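Local structure of B-agarase (Saccharophagus degradans, 4BQ2) at residues F6-P14 with E35-A43; S69-V79 with T181-N192. The protein hydrolyses agarose as a family 50 exo-beta-agarase, cutting beta-linkages of the polysaccharide with a catalytic module that carries a CBM-like domain. All blocks are in the same frame, centred on the assembly; numbering follows the deposited sequence.

In the fold
From the N terminus, the chain leaves strand 3-6, runs through the loop of 6-14, and returns as strand 36-44, which closes contact 1 over a short span that includes strands 17-20 and 22-30. Contact 2 follows in series rather than nested: 101 residues, none of them helical, separate segments 69-79 and 181-192. The second strand of contact 2 also pairs with strand 36-44 of contact 1, where the backbone N of Leu40 and of Leu42 probably bond to the O of Ile184 and of Val182. One calcium ion joins both contacts, so the N-terminal loop and strands 36-44 and 180-191 meet at a single metal site in the CBM-like domain.

Contact 1: residues F6-P14 with E35-A43; sequences FDFENDQVP and EPSKGLKLA. With CA (calcium ion), chain K.
Lys38, Phe8 and Leu40 carry this contact, in which an N-terminal loop folds over strand 36-43 of the CBM-like beta domain and shares a calcium site with it. A type I beta turn from Phe8 to Asp11 shapes the loop, and the bond from Asp11 N to Phe8 O closes it. The apolar half is a CH-pi contact: Leu40 CB stands over the centre of the Phe8 ring, 3.8 Å from its centroid and only 13° off the ring normal. Leu40 CG is anti to the backbone N (chi1 -179°), and its CD1 extends toward Val13 CG2. Ile26 of strand 22-30 also touches the Phe8 side chain.

Lys38 lies across the loop on its aliphatic part. Its CB sits 3.5 Å from Phe8 O, and bends at chi2 and chi3 bring CE to 3.4 Å from Asp11 OD2. The bend at chi4 sets Lys38 NZ, which remains 4.1 Å from that same Asp11 OD2, beyond a salt bridge, which suggests a modest electrostatic attraction. The polar half centres on Glu9, whose chain bends at chi2 (-56°) and delivers OE2 to the metal. Lys38 N donates to the syn lone pair of Glu9 OE2 through a bent bond, while a water donates to Glu9 OE1 and only weakly accepts from the same N. Asp7 O and Lys38 O each bind calcium at 2.3 Å, and Asp185 and a water add further ligands. Glu9 OE2 and Ser37 OG complete the loop-to-strand share of the sphere, the hydroxyl oxygen lying 2.6 Å from the ion.

Contact 2: residues S69-V79 with T181-N192; sequences SASLYFDIVSV and TVIIDNIRIQPN. With CA (calcium ion), chain K.
An antiparallel beta ladder with a bulge joins strands 70-79 and 181-191 in the CBM-like domain; their axes approach to 4.5 Å with 156° between directions. Paired backbone bonds define it: Tyr73 N to Arg188 O with Arg188 N to Tyr73 O, and Asp75 N to Asp185 O with Asp185 N to Asp75 O. Between these pairs the register slips by one residue, where Asn186 and Ile187 form a G1 bulge facing Phe6. Asp75, just past the bulge, takes bonds from Asn186 and Arg188. Its OD1 makes a salt bridge with Arg188 NH1 at 2.8 Å, and OD2 takes a nearly straight bond (175°) from Asn186 ND2; both donors approach from above the carboxylate plane. Ser111 bonds to both Asp75 OD1 and Arg188 NH2.

The Arg188 guanidinium is held at its edge by Asp75 OD1, Asn186 O and Gln190 OE1, while Tyr73 CB lies over one face. Gln190, extended beyond CG, stacks its amide on the Tyr73 ring with the planes 17° apart and NE2 3.5 Å from CZ. The Asp185 carboxylate chelates calcium through both oxygens, and Tyr29 OH is hydrogen-bonded to its OD2. At the far end Asn192 spans two serines: ND2 donates to Ser69 OG, and OD1 accepts from Ser71 OG at 2.8 Å.

Contact 1: residues F6-P14 with E35-A43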
loop_
_atom_site.group_PDB
_atom_site.type_symbol
_atom_site.label_atom_id
_atom_site.label_comp_id
_atom_site.label_asym_id
_atom_site.label_seq_id
_atom_site.Cartn_x
_atom_site.Cartn_y
_atom_site.Cartn_z
ATOM N N PHE A 6 -3.714 -5.971 33.851
ATOM C CA PHE A 6 -2.387 -5.615 34.363
ATOM C C PHE A 6 -2.351 -4.134 34.720
ATOM O O PHE A 6 -2.390 -3.282 33.822
ATOM C CB PHE A 6 -1.258 -5.884 33.326
ATOM C CG PHE A 6 -1.160 -7.321 32.900
ATOM C CD1 PHE A 6 -0.400 -8.244 33.646
ATOM C CD2 PHE A 6 -1.872 -7.780 31.793
ATOM C CE1 PHE A 6 -0.329 -9.581 33.258
ATOM C CE2 PHE A 6 -1.811 -9.123 31.414
ATOM C CZ PHE A 6 -1.035 -10.017 32.136
ATOM N N ASP A 7 -2.257 -3.825 36.012
ATOM C CA ASP A 7 -2.037 -2.424 36.436
ATOM C C ASP A 7 -0.632 -2.180 36.957
ATOM O O ASP A 7 -0.292 -1.051 37.313
ATOM C CB ASP A 7 -3.095 -1.933 37.438
ATOM C CG ASP A 7 -3.063 -2.672 38.775
ATOM O OD1 ASP A 7 -2.079 -3.347 39.142
ATOM O OD2 ASP A 7 -4.077 -2.585 39.469
ATOM N N PHE A 8 0.168 -3.249 37.011
ATOM C CA PHE A 8 1.599 -3.202 37.430
ATOM C C PHE A 8 1.871 -2.690 38.852
ATOM O O PHE A 8 3.023 -2.372 39.184
ATOM C CB PHE A 8 2.465 -2.505 36.366
ATOM C CG PHE A 8 2.255 -3.070 34.991
ATOM C CD1 PHE A 8 2.821 -4.299 34.649
ATOM C CD2 PHE A 8 1.407 -2.442 34.074
ATOM C CE1 PHE A 8 2.591 -4.870 33.396
ATOM C CE2 PHE A 8 1.181 -3.010 32.812
ATOM C CZ PHE A 8 1.776 -4.219 32.485
ATOM N N GLU A 9 0.828 -2.646 39.685
ATOM C CA GLU A 9 0.945 -2.055 41.031
ATOM C C GLU A 9 1.674 -2.934 42.057
ATOM O O GLU A 9 2.220 -2.436 43.027
ATOM C CB GLU A 9 -0.430 -1.629 41.566
ATOM C CG GLU A 9 -1.053 -0.504 40.752
ATOM C CD GLU A 9 -0.131 0.697 40.680
ATOM O OE1 GLU A 9 0.322 1.136 41.752
ATOM O OE2 GLU A 9 0.195 1.168 39.564
ATOM N N ASN A 10 1.656 -4.241 41.863
ATOM C CA ASN A 10 2.457 -5.126 42.722
ATOM C C ASN A 10 3.977 -5.043 42.412
ATOM O O ASN A 10 4.759 -5.825 42.941
ATOM C CB ASN A 10 1.928 -6.570 42.634
ATOM C CG ASN A 10 2.174 -7.204 41.269
ATOM O OD1 ASN A 10 2.703 -6.557 40.351
ATOM N ND2 ASN A 10 1.803 -8.475 41.130
ATOM N N ASP A 11 4.377 -4.115 41.533
ATOM C CA ASP A 11 5.811 -3.834 41.241
ATOM C C ASP A 11 6.554 -5.012 40.554
ATOM O O ASP A 11 7.798 -5.072 40.527
ATOM C CB ASP A 11 6.550 -3.402 42.536
ATOM C CG ASP A 11 7.491 -2.203 42.333
ATOM O OD1 ASP A 11 7.920 -1.935 41.188
ATOM O OD2 ASP A 11 7.804 -1.510 43.337
ATOM N N GLN A 12 5.804 -5.955 39.984
ATOM C CA GLN A 12 6.469 -7.084 39.342
ATOM C C GLN A 12 6.267 -7.095 37.832
ATOM O O GLN A 12 5.180 -6.768 37.327
ATOM C CB GLN A 12 5.990 -8.398 39.948
ATOM C CG GLN A 12 6.265 -8.519 41.440
ATOM C CD GLN A 12 5.780 -9.838 42.006
ATOM O OE1 GLN A 12 5.828 -10.872 41.328
ATOM N NE2 GLN A 12 5.298 -9.813 43.255
ATOM N N VAL A 13 7.309 -7.469 37.098
ATOM C CA VAL A 13 7.109 -7.739 35.688
ATOM C C VAL A 13 6.431 -9.107 35.609
ATOM O O VAL A 13 7.037 -10.129 35.970
ATOM C CB VAL A 13 8.431 -7.700 34.898
ATOM C CG1 VAL A 13 8.168 -8.074 33.451
ATOM C CG2 VAL A 13 9.073 -6.313 34.986
ATOM N N PRO A 14 5.168 -9.147 35.156
ATOM C CA PRO A 14 4.444 -10.412 35.183
ATOM C C PRO A 14 5.207 -11.479 34.440
ATOM O O PRO A 14 5.894 -11.181 33.444
ATOM C CB PRO A 14 3.138 -10.092 34.457
ATOM C CG PRO A 14 2.947 -8.628 34.676
ATOM C CD PRO A 14 4.331 -8.041 34.644
ATOM N N GLU A 35 -2.193 11.513 37.426
ATOM C CA GLU A 35 -1.596 10.927 38.622
ATOM C C GLU A 35 -0.475 9.918 38.319
ATOM O O GLU A 35 -0.664 9.016 37.491
ATOM C CB GLU A 35 -2.664 10.192 39.433
ATOM C CG GLU A 35 -3.920 10.997 39.740
ATOM C CD GLU A 35 -4.916 10.182 40.535
ATOM O OE1 GLU A 35 -4.518 9.170 41.124
ATOM O OE2 GLU A 35 -6.094 10.533 40.562
ATOM N N PRO A 36 0.652 10.026 39.039
ATOM C CA PRO A 36 1.726 9.034 38.923
ATOM C C PRO A 36 1.204 7.627 39.240
ATOM O O PRO A 36 0.326 7.447 40.093
ATOM C CB PRO A 36 2.727 9.462 39.987
ATOM C CG PRO A 36 2.511 10.916 40.159
ATOM C CD PRO A 36 1.064 11.202 39.826
ATOM N N SER A 37 1.729 6.639 38.547
ATOM C CA SER A 37 1.280 5.274 38.736
ATOM C C SER A 37 2.458 4.406 38.357
ATOM O O SER A 37 3.354 4.882 37.700
ATOM C CB SER A 37 0.098 4.989 37.827
ATOM O OG SER A 37 -0.499 3.735 38.141
ATOM N N LYS A 38 2.484 3.150 38.786
ATOM C CA LYS A 38 3.497 2.227 38.283
ATOM C C LYS A 38 3.102 1.704 36.898
ATOM O O LYS A 38 1.989 1.233 36.725
ATOM C CB LYS A 38 3.673 1.051 39.247
ATOM C CG LYS A 38 4.025 1.428 40.667
ATOM C CD LYS A 38 5.505 1.528 40.918
ATOM C CE LYS A 38 5.833 1.031 42.326
ATOM N NZ LYS A 38 4.700 1.189 43.270
ATOM N N GLY A 39 4.016 1.778 35.930
ATOM C CA GLY A 39 3.756 1.273 34.583
ATOM C C GLY A 39 4.888 0.362 34.085
ATOM O O GLY A 39 5.955 0.286 34.693
ATOM N N LEU A 40 4.612 -0.359 33.009
ATOM C CA LEU A 40 5.635 -1.182 32.369
ATOM C C LEU A 40 6.385 -0.352 31.348
ATOM O O LEU A 40 5.813 0.065 30.307
ATOM C CB LEU A 40 4.997 -2.376 31.688
ATOM C CG LEU A 40 5.994 -3.321 30.998
ATOM C CD1 LEU A 40 6.694 -4.207 32.011
ATOM C CD2 LEU A 40 5.197 -4.154 30.017
ATOM N N LYS A 41 7.668 -0.159 31.620
ATOM C CA LYS A 41 8.543 0.560 30.724
ATOM C C LYS A 41 9.150 -0.445 29.740
ATOM O O LYS A 41 9.809 -1.400 30.151
ATOM C CB LYS A 41 9.650 1.288 31.489
ATOM C CG LYS A 41 10.586 2.048 30.550
ATOM C CD LYS A 41 11.755 2.662 31.279
ATOM C CE LYS A 41 12.645 3.363 30.261
ATOM N NZ LYS A 41 13.509 4.389 30.912
ATOM N N LEU A 42 8.891 -0.251 28.448
ATOM C CA LEU A 42 9.311 -1.245 27.451
ATOM C C LEU A 42 10.321 -0.581 26.520
ATOM O O LEU A 42 9.951 0.290 25.722
ATOM C CB LEU A 42 8.101 -1.810 26.707
ATOM C CG LEU A 42 8.389 -2.873 25.626
ATOM C CD1 LEU A 42 8.889 -4.180 26.267
ATOM C CD2 LEU A 42 7.171 -3.138 24.745
ATOM N N ALA A 43 11.597 -0.965 26.641
ATOM C CA ALA A 43 12.640 -0.325 25.874
ATOM C C ALA A 43 13.098 -1.315 24.788
ATOM O O ALA A 43 13.739 -2.329 25.095
ATOM C CB ALA A 43 13.784 0.116 26.779
HETATM CA CA CA K . -0.271 1.267 37.241
HETATM O O HOH W 1 1.337 3.649 41.798
HETATM O O HOH W 2 -2.273 1.562 37.748
#

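Contact 2: residues S69-V79 with T181-N192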
loop_
_atom_site.group_PDB
_atom_site.type_symbol
_atom_site.label_atom_id
_atom_site.label_comp_id
_atom_site.label_asym_id
_atom_site.label_seq_id
_atom_site.Cartn_x
_atom_site.Cartn_y
_atom_site.Cartn_z
ATOM N N SER A 69 -19.918 -7.333 23.891
ATOM C CA SER A 69 -19.665 -6.052 23.221
ATOM C C SER A 69 -18.661 -5.307 24.084
ATOM O O SER A 69 -19.049 -4.503 24.943
ATOM C CB SER A 69 -20.950 -5.239 23.066
ATOM O OG SER A 69 -20.704 -4.003 22.396
ATOM N N ALA A 70 -17.373 -5.588 23.874
ATOM C CA ALA A 70 -16.335 -5.050 24.737
ATOM C C ALA A 70 -15.061 -4.783 23.967
ATOM O O ALA A 70 -14.911 -5.276 22.859
ATOM C CB ALA A 70 -16.052 -6.010 25.889
ATOM N N SER A 71 -14.165 -3.999 24.571
ATOM C CA SER A 71 -12.880 -3.660 23.972
ATOM C C SER A 71 -11.772 -3.874 24.991
ATOM O O SER A 71 -11.973 -3.738 26.179
ATOM C CB SER A 71 -12.850 -2.181 23.508
ATOM O OG SER A 71 -13.804 -1.958 22.491
ATOM N N LEU A 72 -10.592 -4.186 24.472
ATOM C CA LEU A 72 -9.366 -4.240 25.203
ATOM C C LEU A 72 -8.715 -2.852 25.196
ATOM O O LEU A 72 -8.516 -2.250 24.123
ATOM C CB LEU A 72 -8.439 -5.202 24.456
ATOM C CG LEU A 72 -7.133 -5.670 25.047
ATOM C CD1 LEU A 72 -7.417 -6.425 26.349
ATOM C CD2 LEU A 72 -6.437 -6.578 24.011
ATOM N N TYR A 73 -8.353 -2.380 26.383
ATOM C CA TYR A 73 -7.776 -1.048 26.575
ATOM C C TYR A 73 -6.352 -1.099 27.069
ATOM O O TYR A 73 -6.033 -1.957 27.885
ATOM C CB TYR A 73 -8.600 -0.321 27.639
ATOM C CG TYR A 73 -9.839 0.302 27.104
ATOM C CD1 TYR A 73 -10.942 -0.476 26.766
ATOM C CD2 TYR A 73 -9.923 1.682 26.923
ATOM C CE1 TYR A 73 -12.097 0.089 26.269
ATOM C CE2 TYR A 73 -11.090 2.258 26.426
ATOM C CZ TYR A 73 -12.166 1.457 26.113
ATOM O OH TYR A 73 -13.332 2.006 25.631
ATOM N N PHE A 74 -5.521 -0.154 26.616
ATOM C CA PHE A 74 -4.149 0.028 27.124
ATOM C C PHE A 74 -3.910 1.517 27.283
ATOM O O PHE A 74 -4.344 2.297 26.413
ATOM C CB PHE A 74 -3.087 -0.443 26.104
ATOM C CG PHE A 74 -3.292 -1.822 25.556
ATOM C CD1 PHE A 74 -4.222 -2.067 24.558
ATOM C CD2 PHE A 74 -2.452 -2.855 25.955
ATOM C CE1 PHE A 74 -4.389 -3.345 24.028
ATOM C CE2 PHE A 74 -2.614 -4.148 25.448
ATOM C CZ PHE A 74 -3.567 -4.383 24.476
ATOM N N ASP A 75 -3.243 1.920 28.372
ATOM C CA ASP A 75 -2.729 3.295 28.491
ATOM C C ASP A 75 -1.283 3.231 28.013
ATOM O O ASP A 75 -0.525 2.374 28.456
ATOM C CB ASP A 75 -2.775 3.816 29.943
ATOM C CG ASP A 75 -4.195 3.946 30.502
ATOM O OD1 ASP A 75 -5.186 3.748 29.761
ATOM O OD2 ASP A 75 -4.299 4.174 31.734
ATOM N N ILE A 76 -0.912 4.067 27.054
ATOM C CA ILE A 76 0.430 3.983 26.447
ATOM C C ILE A 76 0.963 5.375 26.170
ATOM O O ILE A 76 0.180 6.298 25.835
ATOM C CB ILE A 76 0.417 3.174 25.104
ATOM C CG1 ILE A 76 -0.554 1.981 25.170
ATOM C CG2 ILE A 76 1.828 2.709 24.701
ATOM C CD1 ILE A 76 -0.673 1.206 23.852
ATOM N N VAL A 77 2.278 5.543 26.284
ATOM C CA VAL A 77 2.920 6.786 25.831
ATOM C C VAL A 77 4.329 6.438 25.385
ATOM O O VAL A 77 4.889 5.469 25.886
ATOM C CB VAL A 77 2.995 7.829 26.957
ATOM C CG1 VAL A 77 4.005 7.413 28.027
ATOM C CG2 VAL A 77 3.354 9.200 26.401
ATOM N N SER A 78 4.896 7.206 24.445
ATOM C CA SER A 78 6.300 6.997 24.023
ATOM C C SER A 78 7.180 7.933 24.848
ATOM O O SER A 78 6.713 8.950 25.314
ATOM C CB SER A 78 6.504 7.297 22.525
ATOM O OG SER A 78 5.817 6.354 21.746
ATOM N N VAL A 79 8.434 7.560 25.063
ATOM C CA VAL A 79 9.340 8.410 25.825
ATOM C C VAL A 79 10.515 8.648 24.911
ATOM O O VAL A 79 10.841 7.779 24.103
ATOM C CB VAL A 79 9.775 7.720 27.134
ATOM C CG1 VAL A 79 10.735 8.597 27.920
ATOM C CG2 VAL A 79 8.549 7.392 27.987
ATOM N N THR A 181 10.807 3.484 22.868
ATOM C CA THR A 181 10.539 3.155 24.291
ATOM C C THR A 181 9.134 3.663 24.652
ATOM O O THR A 181 8.797 4.813 24.340
ATOM C CB THR A 181 11.577 3.820 25.222
ATOM O OG1 THR A 181 12.895 3.410 24.836
ATOM C CG2 THR A 181 11.332 3.446 26.735
ATOM N N VAL A 182 8.333 2.808 25.286
ATOM C CA VAL A 182 7.005 3.196 25.708
ATOM C C VAL A 182 6.820 2.882 27.190
ATOM O O VAL A 182 7.589 2.097 27.765
ATOM C CB VAL A 182 5.907 2.466 24.898
ATOM C CG1 VAL A 182 5.994 2.845 23.415
ATOM C CG2 VAL A 182 5.984 0.944 25.113
ATOM N N ILE A 183 5.791 3.504 27.789
ATOM C CA ILE A 183 5.278 3.067 29.082
ATOM C C ILE A 183 3.866 2.593 28.812
ATOM O O ILE A 183 3.097 3.282 28.141
ATOM C CB ILE A 183 5.197 4.200 30.137
ATOM C CG1 ILE A 183 6.489 4.996 30.214
ATOM C CG2 ILE A 183 4.848 3.644 31.515
ATOM C CD1 ILE A 183 7.698 4.163 30.552
ATOM N N ILE A 184 3.530 1.427 29.340
ATOM C CA ILE A 184 2.221 0.804 29.184
ATOM C C ILE A 184 1.630 0.638 30.590
ATOM O O ILE A 184 2.340 0.253 31.523
ATOM C CB ILE A 184 2.344 -0.574 28.511
ATOM C CG1 ILE A 184 2.915 -0.446 27.064
ATOM C CG2 ILE A 184 1.000 -1.308 28.509
ATOM C CD1 ILE A 184 3.366 -1.771 26.467
ATOM N N ASP A 185 0.343 0.914 30.746
ATOM C CA ASP A 185 -0.313 0.716 32.050
ATOM C C ASP A 185 -1.771 0.378 31.839
ATOM O O ASP A 185 -2.338 0.666 30.763
ATOM C CB ASP A 185 -0.101 1.957 32.922
ATOM C CG ASP A 185 -0.407 1.701 34.400
ATOM O OD1 ASP A 185 -0.699 0.541 34.769
ATOM O OD2 ASP A 185 -0.407 2.673 35.184
ATOM N N ASN A 186 -2.375 -0.298 32.831
ATOM C CA ASN A 186 -3.825 -0.494 32.908
ATOM C C ASN A 186 -4.399 -1.291 31.751
ATOM O O ASN A 186 -5.367 -0.881 31.128
ATOM C CB ASN A 186 -4.552 0.852 33.066
ATOM C CG ASN A 186 -4.132 1.581 34.339
ATOM O OD1 ASN A 186 -4.028 0.967 35.402
ATOM N ND2 ASN A 186 -3.873 2.881 34.236
ATOM N N ILE A 187 -3.747 -2.398 31.427
ATOM C CA ILE A 187 -4.277 -3.275 30.428
ATOM C C ILE A 187 -5.562 -3.867 30.981
ATOM O O ILE A 187 -5.554 -4.531 32.025
ATOM C CB ILE A 187 -3.281 -4.373 30.048
ATOM C CG1 ILE A 187 -1.910 -3.736 29.744
ATOM C CG2 ILE A 187 -3.867 -5.146 28.899
ATOM C CD1 ILE A 187 -0.843 -4.649 29.163
ATOM N N ARG A 188 -6.674 -3.592 30.310
ATOM C CA ARG A 188 -7.977 -3.962 30.861
ATOM C C ARG A 188 -9.002 -4.211 29.765
ATOM O O ARG A 188 -8.773 -3.816 28.608
ATOM C CB ARG A 188 -8.460 -2.832 31.794
ATOM C CG ARG A 188 -8.832 -1.550 31.042
ATOM C CD ARG A 188 -8.552 -0.296 31.828
ATOM N NE ARG A 188 -9.024 0.905 31.120
ATOM C CZ ARG A 188 -8.231 1.783 30.503
ATOM N NH1 ARG A 188 -6.898 1.599 30.449
ATOM N NH2 ARG A 188 -8.785 2.837 29.918
ATOM N N ILE A 189 -10.126 -4.842 30.128
ATOM C CA ILE A 189 -11.306 -4.950 29.272
ATOM C C ILE A 189 -12.450 -4.104 29.829
ATOM O O ILE A 189 -12.739 -4.152 31.021
ATOM C CB ILE A 189 -11.812 -6.395 29.113
ATOM C CG1 ILE A 189 -10.769 -7.245 28.403
ATOM C CG2 ILE A 189 -13.088 -6.434 28.274
ATOM C CD1 ILE A 189 -10.971 -8.712 28.666
ATOM N N GLN A 190 -13.071 -3.308 28.949
ATOM C CA GLN A 190 -14.224 -2.467 29.301
ATOM C C GLN A 190 -15.362 -2.812 28.339
ATOM O O GLN A 190 -15.122 -2.912 27.136
ATOM C CB GLN A 190 -13.863 -0.970 29.183
ATOM C CG GLN A 190 -12.962 -0.467 30.310
ATOM C CD GLN A 190 -12.589 0.985 30.207
ATOM O OE1 GLN A 190 -11.610 1.415 30.819
ATOM N NE2 GLN A 190 -13.353 1.761 29.431
ATOM N N PRO A 191 -16.605 -2.984 28.853
ATOM C CA PRO A 191 -17.719 -3.146 27.921
ATOM C C PRO A 191 -17.829 -1.870 27.095
ATOM O O PRO A 191 -17.407 -0.799 27.560
ATOM C CB PRO A 191 -18.949 -3.321 28.835
ATOM C CG PRO A 191 -18.542 -2.785 30.165
ATOM C CD PRO A 191 -17.046 -2.917 30.263
ATOM N N ASN A 192 -18.331 -1.990 25.875
ATOM C CA ASN A 192 -18.457 -0.834 25.025
ATOM C C ASN A 192 -19.594 0.071 25.484
ATOM O O ASN A 192 -20.640 -0.424 25.880
ATOM C CB ASN A 192 -18.740 -1.256 23.602
ATOM C CG ASN A 192 -17.579 -2.019 22.984
ATOM O OD1 ASN A 192 -16.413 -1.807 23.348
ATOM N ND2 ASN A 192 -17.895 -2.907 22.051
HETATM CA CA CA K . -0.271 1.267 37.241
HETATM O O HOH W 3 -15.542 1.363 27.302
HETATM O O HOH W 4 10.402 6.349 21.639
HETATM O O HOH W 2 -2.273 1.562 37.748
#